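Local coordinates for glycoside hydrolase family protein (Novosphingobium sp. PP1Y, PDB 6Q2F), which probably hydrolyses terminal alpha-L-rhamnose residues from rhamnosylated substrates, as an alpha-L-rhamnosidase of the glycoside hydrolases, at residues A[628-633]-A[639-644]. Residues are numbered along the deposited sequence; the frame is centred on the assembly and turned at random.
Sequences GAASVA and NLVAAE. With NA (sodium ion), chain B.
Val-641 packs against Ala-629, Ala-630 and Ala-633 at the helix-to-strand turn of a beta-alpha-beta unit, in which helix 620-636 leads into strand 642-649 of an eight-stranded parallel (beta/alpha)8 barrel. Both its methyls bear on the helix. CG1, anti to the backbone N (chi1 -180°), lies 3.9 Å from Ala-630 CA and also meets Ala-629, while CG2 sits 3.7 Å from the same CA and presses on Ala-633 CB at 3.4 Å, tighter than a usual methyl contact. Alanines suit this face because their short side chains let the connection come close, Ala-630 CA lying 5.7 Å from Val-641 CA. With an alanine here both methyls are lost, which is likely to open a gap beside Ala-630 and Ala-633. At the turn, Asn-639 N donates to Ala-633 O (3.2 Å). Its side-chain amide bonds elsewhere, ND2 to Gln-726 O and OD1 with Arg-897 NH1, tying the turn to later parts of the chain. Further along, extended Glu-644 carries OE1 to the sodium ion at 2.6 Å, a site completed by Asp-503, Ser-504, Glu-583 and Glu-586. Strand 642-649 itself runs between parallel strands 604-610 and 674-677, with helix 620-636 packed on the connection that leads into it.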
# COMPACT_ATOMS: atom_id res chain seq x y z
N GLY A 628 8.15 0.92 2.82
CA GLY A 628 7.73 1.38 4.13
C GLY A 628 7.49 0.23 5.09
O GLY A 628 7.94 0.25 6.23
N ALA A 629 6.78 -0.80 4.63
CA ALA A 629 6.51 -1.92 5.51
C ALA A 629 7.80 -2.63 5.90
O ALA A 629 7.97 -3.04 7.05
CB ALA A 629 5.52 -2.89 4.85
N ALA A 630 8.72 -2.80 4.94
CA ALA A 630 9.99 -3.45 5.27
C ALA A 630 10.77 -2.61 6.28
O ALA A 630 11.35 -3.15 7.22
CB ALA A 630 10.82 -3.69 4.01
N SER A 631 10.77 -1.28 6.10
CA SER A 631 11.47 -0.42 7.04
C SER A 631 10.91 -0.57 8.45
O SER A 631 11.66 -0.61 9.42
CB SER A 631 11.40 1.03 6.57
OG SER A 631 11.87 1.15 5.24
N VAL A 632 9.58 -0.66 8.57
CA VAL A 632 8.98 -0.85 9.90
C VAL A 632 9.54 -2.10 10.55
O VAL A 632 10.05 -2.07 11.68
CB VAL A 632 7.44 -0.91 9.80
CG1 VAL A 632 6.85 -1.33 11.15
CG2 VAL A 632 6.88 0.45 9.42
N ALA A 633 9.48 -3.22 9.82
CA ALA A 633 9.92 -4.50 10.39
C ALA A 633 11.40 -4.47 10.77
O ALA A 633 11.80 -5.13 11.73
CB ALA A 633 9.65 -5.63 9.40
N ASN A 639 10.61 -8.05 12.02
CA ASN A 639 11.38 -8.86 11.08
C ASN A 639 10.56 -9.41 9.91
O ASN A 639 10.98 -9.36 8.80
CB ASN A 639 12.24 -9.91 11.74
CG ASN A 639 13.28 -10.49 10.80
OD1 ASN A 639 13.96 -9.79 10.12
ND2 ASN A 639 13.37 -11.77 10.76
N LEU A 640 9.39 -9.93 10.19
CA LEU A 640 8.52 -10.41 9.16
C LEU A 640 7.92 -9.25 8.38
O LEU A 640 7.56 -8.26 8.92
CB LEU A 640 7.44 -11.29 9.76
CG LEU A 640 7.88 -12.60 10.39
CD1 LEU A 640 6.82 -13.21 11.25
CD2 LEU A 640 8.35 -13.59 9.37
N VAL A 641 7.83 -9.39 7.08
CA VAL A 641 7.28 -8.37 6.20
C VAL A 641 6.33 -9.08 5.25
O VAL A 641 6.78 -9.85 4.39
CB VAL A 641 8.35 -7.63 5.39
CG1 VAL A 641 7.71 -6.58 4.50
CG2 VAL A 641 9.40 -7.00 6.30
N ALA A 642 5.04 -8.82 5.39
CA ALA A 642 4.08 -9.50 4.53
C ALA A 642 3.70 -8.60 3.37
O ALA A 642 3.82 -7.38 3.42
CB ALA A 642 2.83 -9.90 5.32
N ALA A 643 3.23 -9.24 2.30
CA ALA A 643 2.63 -8.48 1.22
C ALA A 643 1.48 -9.26 0.60
O ALA A 643 1.58 -10.47 0.35
CB ALA A 643 3.66 -8.12 0.15
N GLU A 644 0.38 -8.56 0.41
CA GLU A 644 -0.71 -8.96 -0.46
C GLU A 644 -0.17 -9.08 -1.89
O GLU A 644 0.07 -8.06 -2.55
CB GLU A 644 -1.85 -7.95 -0.31
CG GLU A 644 -3.00 -8.07 -1.24
CD GLU A 644 -3.92 -6.88 -1.09
OE1 GLU A 644 -3.83 -6.21 -0.03
OE2 GLU A 644 -4.67 -6.58 -2.04
NA NA B . -4.91 -3.93 0.47